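Local coordinates for GDSL-like Lipase/Acylhydrolase family protein (Neisseria meningitidis, PDB 4K7J) that probably removes O-acetyl groups from peptidoglycan, acting as a serine esterase of the SGNH (GDSL-like) hydrolase family, at residues 334-339 with 350-355; 342-347 with 356-361. One frame throughout, in Å; residues are numbered along the deposited sequence.

In the fold
Contact 1 joins helix 336-341 to the loop leading into helix 354-373; contact 2 joins the turn after the first helix to the opening turns of the second. Their segments alternate along the chain, and the contact centres are about 5 Å apart. Two links join them: Ser-353 OG to Gly-343 O at 2.7 Å and His-351 O to Ala-346 N at 2.8 Å, both probably hydrogen bonds. Contact 1 lies next to the probable active site. His-351 binds an acetate that also accepts hydrogen bonds from Ser-62 N, Gly-218 N and Asn-250 ND2, consistent with the SGNH oxyanion hole. Contact 2 continues away from it, with Trp-344 beside Arg-359, which also touches Trp-339 of contact 1.

Contact 1 (334-339 with 350-355); sequences CSMKNW and VHFSAK. With ACT (acetate ion), chain C.
Met-336 and Trp-339, on one side of the short helix 336-341, close on Phe-352, the residue after the probable catalytic histidine in this SGNH hydrolase fold. The helix is fastened at its start: Cys-334 is bonded to Cys-298 in a disulfide, and the carboxylate of Glu-289 accepts the backbone N-H groups of Cys-334, Ser-335 and Met-336. Met-336 reaches across with CG anti to its own N (chi1 169°), then bends at chi2 and chi3 so that the methyl leads. CE sits over one face of the Phe-352 ring, 4.1 Å from the ring centroid, in a CH-pi contact. SD follows obliquely at 5.2 Å from the same centroid, making this a Met-aromatic pair. The methyl CE also comes within 3.8 Å of Val-350 O, so it touches both the ring and the backbone carbonyl. One turn of helix is closed by Trp-339 N bonding to Ser-335 O. Trp-339 then brings its benzo side to the edge of Phe-352, CE3 lying near that ring's plane and 3.5 Å from Phe-352 CE2. The two ring planes stand at 85°, but the approach to the indole is oblique. Thus methyl and indole hold Phe-352 from a face and an edge, while Met-330 adds a further apolar neighbour. Behind the phenylalanine, Val-350 lays CG1 over the centre of the His-351 imidazole, 4.0 Å above its plane. Asp-348 binds both residues, OD1 to Val-350 N and OD2 to His-351 ND1, consistent with the Asp-His part of an SGNH catalytic triad. At the far edge of the imidazole, in its plane, His-351 NE2 donates to acetate O over 2.7 Å, nearly straight at 169°.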
ATOM      1  N   CYS A 334       8.558  25.227  -3.383  1.00 23.48           N
ATOM      2  CA  CYS A 334       9.428  25.583  -4.501  1.00 31.11           C
ATOM      3  C   CYS A 334      10.595  24.603  -4.648  1.00 33.95           C
ATOM      4  O   CYS A 334      11.741  25.000  -4.862  1.00 36.74           O
ATOM      5  CB  CYS A 334       9.940  27.027  -4.349  1.00 36.46           C
ATOM      6  SG  CYS A 334      10.907  27.648  -5.761  1.00 49.17           S
ATOM      7  N   SER A 335      10.307  23.313  -4.527  1.00 29.53           N
ATOM      8  CA  SER A 335      11.356  22.304  -4.676  1.00 25.73           C
ATOM      9  C   SER A 335      11.126  21.398  -5.886  1.00 23.25           C
ATOM     10  O   SER A 335      12.070  20.820  -6.408  1.00 29.42           O
ATOM     11  CB  SER A 335      11.454  21.452  -3.416  1.00 28.11           C
ATOM     12  OG  SER A 335      10.231  20.771  -3.201  1.00 29.93           O
ATOM     13  N   MET A 336       9.879  21.280  -6.336  1.00 21.95           N
ATOM     14  CA  MET A 336       9.570  20.348  -7.415  1.00 24.55           C
ATOM     15  C   MET A 336      10.262  20.703  -8.725  1.00 27.56           C
ATOM     16  O   MET A 336      10.738  19.808  -9.431  1.00 24.50           O
ATOM     17  CB  MET A 336       8.055  20.173  -7.621  1.00 20.70           C
ATOM     18  CG  MET A 336       7.665  19.411  -8.901  1.00 21.15           C
ATOM     19  SD  MET A 336       8.372  17.742  -9.003  1.00 27.59           S
ATOM     20  CE  MET A 336       7.070  16.712  -8.319  1.00 16.35           C
ATOM     21  N   LYS A 337      10.331  21.991  -9.057  1.00 27.78           N
ATOM     22  CA  LYS A 337      10.977  22.364 -10.316  1.00 29.50           C
ATOM     23  C   LYS A 337      12.455  21.980 -10.294  1.00 27.74           C
ATOM     24  O   LYS A 337      12.993  21.495 -11.283  1.00 27.46           O
ATOM     25  CB  LYS A 337      10.802  23.848 -10.655  1.00 38.09           C
ATOM     26  CG  LYS A 337      11.052  24.151 -12.141  1.00 35.12           C
ATOM     27  CD  LYS A 337      11.937  25.379 -12.316  1.00 50.65           C
ATOM     28  CE  LYS A 337      12.561  25.469 -13.717  1.00 54.13           C
ATOM     29  NZ  LYS A 337      13.649  26.518 -13.800  1.00 32.56           N
ATOM     30  N   ASN A 338      13.101  22.168  -9.151  1.00 29.99           N
ATOM     31  CA  ASN A 338      14.489  21.763  -9.004  1.00 28.23           C
ATOM     32  C   ASN A 338      14.642  20.250  -9.177  1.00 31.67           C
ATOM     33  O   ASN A 338      15.546  19.785  -9.872  1.00 32.74           O
ATOM     34  CB  ASN A 338      15.033  22.196  -7.645  1.00 25.87           C
ATOM     35  CG  ASN A 338      16.543  22.221  -7.609  1.00 41.17           C
ATOM     36  OD1 ASN A 338      17.192  22.573  -8.599  1.00 53.22           O
ATOM     37  ND2 ASN A 338      17.120  21.834  -6.472  1.00 37.40           N
ATOM     38  N   TRP A 339      13.752  19.490  -8.545  1.00 20.94           N
ATOM     39  CA  TRP A 339      13.753  18.030  -8.675  1.00 24.63           C
ATOM     40  C   TRP A 339      13.599  17.608 -10.130  1.00 24.32           C
ATOM     41  O   TRP A 339      14.279  16.690 -10.603  1.00 28.94           O
ATOM     42  CB  TRP A 339      12.653  17.397  -7.815  1.00 24.66           C
ATOM     43  CG  TRP A 339      13.094  17.127  -6.397  1.00 25.66           C
ATOM     44  CD1 TRP A 339      13.611  18.035  -5.518  1.00 26.56           C
ATOM     45  CD2 TRP A 339      13.046  15.872  -5.696  1.00 20.32           C
ATOM     46  NE1 TRP A 339      13.892  17.425  -4.321  1.00 24.12           N
ATOM     47  CE2 TRP A 339      13.558  16.097  -4.405  1.00 22.97           C
ATOM     48  CE3 TRP A 339      12.619  14.582  -6.038  1.00 23.64           C
ATOM     49  CZ2 TRP A 339      13.657  15.084  -3.451  1.00 26.94           C
ATOM     50  CZ3 TRP A 339      12.716  13.576  -5.097  1.00 22.21           C
ATOM     51  CH2 TRP A 339      13.230  13.832  -3.813  1.00 23.39           C
ATOM     52  N   VAL A 350       4.566  16.410 -11.507  1.00 21.65           N
ATOM     53  CA  VAL A 350       3.640  15.768 -10.584  1.00 21.69           C
ATOM     54  C   VAL A 350       4.207  14.425 -10.147  1.00 20.42           C
ATOM     55  O   VAL A 350       4.316  14.141  -8.950  1.00 18.44           O
ATOM     56  CB  VAL A 350       2.264  15.534 -11.231  1.00 21.23           C
ATOM     57  CG1 VAL A 350       1.344  14.774 -10.269  1.00 21.27           C
ATOM     58  CG2 VAL A 350       1.632  16.871 -11.648  1.00 24.69           C
ATOM     59  N   HIS A 351       4.579  13.605 -11.126  1.00 24.08           N
ATOM     60  CA  HIS A 351       5.103  12.267 -10.847  1.00 22.49           C
ATOM     61  C   HIS A 351       6.622  12.292 -10.742  1.00 19.53           C
ATOM     62  O   HIS A 351       7.261  13.233 -11.191  1.00 22.56           O
ATOM     63  CB  HIS A 351       4.618  11.262 -11.901  1.00 20.28           C
ATOM     64  CG  HIS A 351       3.124  11.213 -12.024  1.00 22.10           C
ATOM     65  ND1 HIS A 351       2.429  11.937 -12.970  1.00 27.71           N
ATOM     66  CD2 HIS A 351       2.191  10.559 -11.292  1.00 27.18           C
ATOM     67  CE1 HIS A 351       1.134  11.720 -12.825  1.00 25.53           C
ATOM     68  NE2 HIS A 351       0.961  10.887 -11.815  1.00 31.38           N
ATOM     69  N   PHE A 352       7.198  11.272 -10.118  1.00 17.59           N
ATOM     70  CA  PHE A 352       8.639  11.234  -9.963  1.00 20.45           C
ATOM     71  C   PHE A 352       9.253  10.175 -10.867  1.00 20.06           C
ATOM     72  O   PHE A 352       8.553   9.348 -11.464  1.00 17.26           O
ATOM     73  CB  PHE A 352       9.023  10.982  -8.500  1.00 19.52           C
ATOM     74  CG  PHE A 352       8.606  12.082  -7.556  1.00 20.03           C
ATOM     75  CD1 PHE A 352       7.294  12.168  -7.096  1.00 16.56           C
ATOM     76  CD2 PHE A 352       9.533  13.019  -7.109  1.00 20.41           C
ATOM     77  CE1 PHE A 352       6.896  13.191  -6.204  1.00 19.06           C
ATOM     78  CE2 PHE A 352       9.154  14.037  -6.221  1.00 19.55           C
ATOM     79  CZ  PHE A 352       7.832  14.123  -5.764  1.00 15.65           C
ATOM     80  N   SER A 353      10.569  10.222 -10.988  1.00 19.98           N
ATOM     81  CA  SER A 353      11.281   9.219 -11.747  1.00 23.23           C
ATOM     82  C   SER A 353      11.624   8.138 -10.751  1.00 22.03           C
ATOM     83  O   SER A 353      11.481   8.344  -9.541  1.00 17.57           O
ATOM     84  CB  SER A 353      12.566   9.810 -12.338  1.00 25.31           C
ATOM     85  OG  SER A 353      13.469  10.171 -11.300  1.00 22.54           O
ATOM     86  N   ALA A 354      12.095   7.001 -11.258  1.00 23.02           N
ATOM     87  CA  ALA A 354      12.455   5.872 -10.410  1.00 23.08           C
ATOM     88  C   ALA A 354      13.393   6.284  -9.278  1.00 21.44           C
ATOM     89  O   ALA A 354      13.188   5.898  -8.130  1.00 20.25           O
ATOM     90  CB  ALA A 354      13.089   4.749 -11.253  1.00 25.26           C
ATOM     91  N   LYS A 355      14.418   7.073  -9.586  1.00 21.50           N
ATOM     92  CA  LYS A 355      15.390   7.411  -8.551  1.00 27.05           C
ATOM     93  C   LYS A 355      14.822   8.454  -7.589  1.00 22.13           C
ATOM     94  O   LYS A 355      15.196   8.499  -6.414  1.00 27.19           O
ATOM     95  CB  LYS A 355      16.734   7.851  -9.149  1.00 29.68           C
ATOM     96  CG  LYS A 355      16.706   9.162  -9.926  1.00 32.54           C
ATOM     97  CD  LYS A 355      18.123   9.565 -10.350  1.00 31.99           C
ATOM     98  CE  LYS A 355      18.145  10.952 -10.962  1.00 33.46           C
ATOM     99  NZ  LYS A 355      19.496  11.274 -11.492  1.00 37.02           N
TER
HETATM  100  C   ACT C 401      -1.412  10.141  -9.408  1.00 28.47           C
HETATM  101  O   ACT C 401      -1.430  10.214 -10.672  1.00 25.01           O
HETATM  102  OXT ACT C 401      -2.146   9.276  -8.863  1.00 21.56           O
HETATM  103  CH3 ACT C 401      -0.536  11.027  -8.578  1.00 19.13           C

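Contact 2 (342-347 with 356-361); sequences QGWAAK and GYRRAA
The carbonyl oxygen of Trp-344 meets a CA-H of Gly-356, with Trp-344 O and Gly-356 CA 3.1 Å apart and an angle of 152° at the hydrogen. This joins the turn after a Schellman-terminated helix to the first turns of helix 354-373 in the SGNH hydrolase domain. So close a backbone approach is possible because Gly-356 has no side chain. In the Schellman motif Gly-343, with positive phi, is the C-prime residue, and Trp-344 N returns to Trp-339 O. Ser-353, the N-cap of helix 354-373, also bonds to Gly-343 O, so the turn is also tied to the N-cap of the next helix. Trp-344 places CG beside its backbone N, which brings the indole over to Gly-356 and Arg-359. Gly-356 CA lies at the ring edge, in its plane. Lys-355 and Arg-359 approach opposite faces of the indole, each in a cation-pi contact. Arg-359 stretches from the helix with CG anti to N and a straight chain up to NE, crossing the indole at about a right angle. CB begins the contact at 3.8 Å from Trp-344 CZ3, and CD follows over the six-membered ring, 4.0 Å from its centroid, as a CH-pi contact. The guanidinium carbon CZ stands 4.8 Å from that centroid, only 11° off the ring normal, although the guanidinium and ring planes are 57° apart and so do not stack flat. Arg-358 adds a looser, oblique touch with NH2. On the inner side of the helix, Tyr-357 OH is hydrogen-bonded to Phe-352 N and His-63 ND1. The guanidinium tilt lowers Arg-359 NH1 over the five-membered ring of Trp-344, 3.9 Å from Trp-344 CE2 and about as far from its other four atoms.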
ATOM      1  N   GLN A 342      16.651  18.169 -12.290  1.00 27.89           N
ATOM      2  CA  GLN A 342      17.753  17.266 -12.022  1.00 30.21           C
ATOM      3  C   GLN A 342      17.423  15.797 -12.283  1.00 26.86           C
ATOM      4  O   GLN A 342      18.225  14.915 -11.986  1.00 26.67           O
ATOM      5  CB  GLN A 342      18.281  17.480 -10.607  1.00 31.40           C
ATOM      6  CG  GLN A 342      18.742  18.912 -10.371  1.00 38.71           C
ATOM      7  CD  GLN A 342      19.576  19.051  -9.119  1.00 36.65           C
ATOM      8  OE1 GLN A 342      20.339  18.157  -8.772  1.00 39.87           O
ATOM      9  NE2 GLN A 342      19.427  20.176  -8.429  1.00 40.51           N
ATOM     10  N   GLY A 343      16.255  15.541 -12.855  1.00 25.16           N
ATOM     11  CA  GLY A 343      15.873  14.186 -13.218  1.00 32.80           C
ATOM     12  C   GLY A 343      15.337  13.324 -12.086  1.00 29.24           C
ATOM     13  O   GLY A 343      15.119  12.122 -12.272  1.00 29.11           O
ATOM     14  N   TRP A 344      15.114  13.920 -10.918  1.00 24.23           N
ATOM     15  CA  TRP A 344      14.506  13.193  -9.803  1.00 26.48           C
ATOM     16  C   TRP A 344      12.977  13.228  -9.879  1.00 24.92           C
ATOM     17  O   TRP A 344      12.286  12.546  -9.124  1.00 24.19           O
ATOM     18  CB  TRP A 344      14.981  13.753  -8.464  1.00 24.84           C
ATOM     19  CG  TRP A 344      16.471  13.692  -8.283  1.00 27.66           C
ATOM     20  CD1 TRP A 344      17.375  14.635  -8.662  1.00 30.76           C
ATOM     21  CD2 TRP A 344      17.225  12.631  -7.679  1.00 31.35           C
ATOM     22  NE1 TRP A 344      18.647  14.234  -8.332  1.00 31.87           N
ATOM     23  CE2 TRP A 344      18.584  13.006  -7.728  1.00 34.10           C
ATOM     24  CE3 TRP A 344      16.884  11.399  -7.106  1.00 30.44           C
ATOM     25  CZ2 TRP A 344      19.606  12.195  -7.221  1.00 34.40           C
ATOM     26  CZ3 TRP A 344      17.899  10.594  -6.601  1.00 26.99           C
ATOM     27  CH2 TRP A 344      19.245  10.995  -6.665  1.00 31.53           C
ATOM     28  N   ALA A 345      12.449  14.026 -10.794  1.00 24.70           N
ATOM     29  CA  ALA A 345      11.007  14.091 -10.980  1.00 24.65           C
ATOM     30  C   ALA A 345      10.715  14.126 -12.468  1.00 27.03           C
ATOM     31  O   ALA A 345      11.543  14.590 -13.244  1.00 28.89           O
ATOM     32  CB  ALA A 345      10.438  15.321 -10.292  1.00 24.81           C
ATOM     33  N   ALA A 346       9.540  13.629 -12.856  1.00 19.45           N
ATOM     34  CA  ALA A 346       9.137  13.576 -14.255  1.00 26.12           C
ATOM     35  C   ALA A 346       8.821  14.961 -14.806  1.00 27.23           C
ATOM     36  O   ALA A 346       8.585  15.898 -14.050  1.00 23.32           O
ATOM     37  CB  ALA A 346       7.934  12.651 -14.427  1.00 24.27           C
ATOM     38  N   LYS A 347       8.793  15.071 -16.131  1.00 28.30           N
ATOM     39  CA  LYS A 347       8.563  16.349 -16.804  1.00 30.18           C
ATOM     40  C   LYS A 347       7.229  17.004 -16.459  1.00 27.94           C
ATOM     41  O   LYS A 347       7.080  18.219 -16.588  1.00 26.60           O
ATOM     42  CB  LYS A 347       8.655  16.179 -18.321  1.00 36.35           C
ATOM     43  CG  LYS A 347       7.433  15.515 -18.944  1.00 47.46           C
ATOM     44  CD  LYS A 347       7.642  15.228 -20.426  1.00 51.34           C
ATOM     45  CE  LYS A 347       8.732  14.189 -20.640  1.00 57.42           C
ATOM     46  NZ  LYS A 347       9.039  13.982 -22.086  1.00 60.46           N
ATOM     47  N   GLY A 356      13.890   9.262  -8.076  1.00 18.90           N
ATOM     48  CA  GLY A 356      13.214  10.224  -7.226  1.00 21.05           C
ATOM     49  C   GLY A 356      12.393   9.516  -6.164  1.00 22.76           C
ATOM     50  O   GLY A 356      12.447   9.864  -4.981  1.00 16.97           O
ATOM     51  N   TYR A 357      11.637   8.504  -6.576  1.00 18.42           N
ATOM     52  CA  TYR A 357      10.862   7.733  -5.606  1.00 22.11           C
ATOM     53  C   TYR A 357      11.773   6.985  -4.630  1.00 20.80           C
ATOM     54  O   TYR A 357      11.482   6.904  -3.424  1.00 16.27           O
ATOM     55  CB  TYR A 357       9.911   6.753  -6.304  1.00 16.53           C
ATOM     56  CG  TYR A 357       8.706   7.395  -6.951  1.00 17.24           C
ATOM     57  CD1 TYR A 357       7.811   8.154  -6.201  1.00 18.82           C
ATOM     58  CD2 TYR A 357       8.460   7.243  -8.314  1.00 21.41           C
ATOM     59  CE1 TYR A 357       6.710   8.746  -6.789  1.00 15.26           C
ATOM     60  CE2 TYR A 357       7.358   7.836  -8.912  1.00 17.08           C
ATOM     61  CZ  TYR A 357       6.486   8.585  -8.138  1.00 16.08           C
ATOM     62  OH  TYR A 357       5.383   9.179  -8.714  1.00 19.40           O
ATOM     63  N   ARG A 358      12.866   6.429  -5.151  1.00 16.43           N
ATOM     64  CA  ARG A 358      13.796   5.698  -4.296  1.00 24.56           C
ATOM     65  C   ARG A 358      14.376   6.632  -3.240  1.00 21.18           C
ATOM     66  O   ARG A 358      14.484   6.263  -2.074  1.00 22.54           O
ATOM     67  CB  ARG A 358      14.933   5.068  -5.107  1.00 22.58           C
ATOM     68  CG  ARG A 358      15.851   4.182  -4.256  1.00 25.22           C
ATOM     69  CD  ARG A 358      17.207   3.920  -4.929  1.00 33.35           C
ATOM     70  NE  ARG A 358      17.984   5.149  -5.091  1.00 40.77           N
ATOM     71  CZ  ARG A 358      18.500   5.565  -6.245  1.00 43.90           C
ATOM     72  NH1 ARG A 358      18.335   4.842  -7.348  1.00 40.51           N
ATOM     73  NH2 ARG A 358      19.187   6.701  -6.293  1.00 31.43           N
ATOM     74  N   ARG A 359      14.720   7.849  -3.660  1.00 19.03           N
ATOM     75  CA  ARG A 359      15.322   8.841  -2.771  1.00 21.83           C
ATOM     76  C   ARG A 359      14.353   9.235  -1.661  1.00 25.78           C
ATOM     77  O   ARG A 359      14.712   9.260  -0.476  1.00 23.64           O
ATOM     78  CB  ARG A 359      15.745  10.082  -3.567  1.00 24.75           C
ATOM     79  CG  ARG A 359      16.334  11.226  -2.736  1.00 29.55           C
ATOM     80  CD  ARG A 359      16.577  12.484  -3.603  1.00 38.97           C
ATOM     81  NE  ARG A 359      17.315  13.532  -2.888  1.00 48.81           N
ATOM     82  CZ  ARG A 359      17.653  14.715  -3.402  1.00 49.07           C
ATOM     83  NH1 ARG A 359      17.324  15.037  -4.650  1.00 40.57           N
ATOM     84  NH2 ARG A 359      18.323  15.586  -2.661  1.00 64.54           N
ATOM     85  N   ALA A 360      13.118   9.544  -2.045  1.00 21.10           N
ATOM     86  CA  ALA A 360      12.111   9.948  -1.074  1.00 18.71           C
ATOM     87  C   ALA A 360      11.879   8.836  -0.053  1.00 16.72           C
ATOM     88  O   ALA A 360      11.751   9.099   1.140  1.00 22.62           O
ATOM     89  CB  ALA A 360      10.800  10.315  -1.783  1.00 19.61           C
ATOM     90  N   ALA A 361      11.842   7.591  -0.518  1.00 15.83           N
ATOM     91  CA  ALA A 361      11.556   6.466   0.385  1.00 20.09           C
ATOM     92  C   ALA A 361      12.703   6.169   1.348  1.00 18.24           C
ATOM     93  O   ALA A 361      12.477   5.761   2.498  1.00 19.90           O
ATOM     94  CB  ALA A 361      11.181   5.228  -0.405  1.00 16.27           C
TER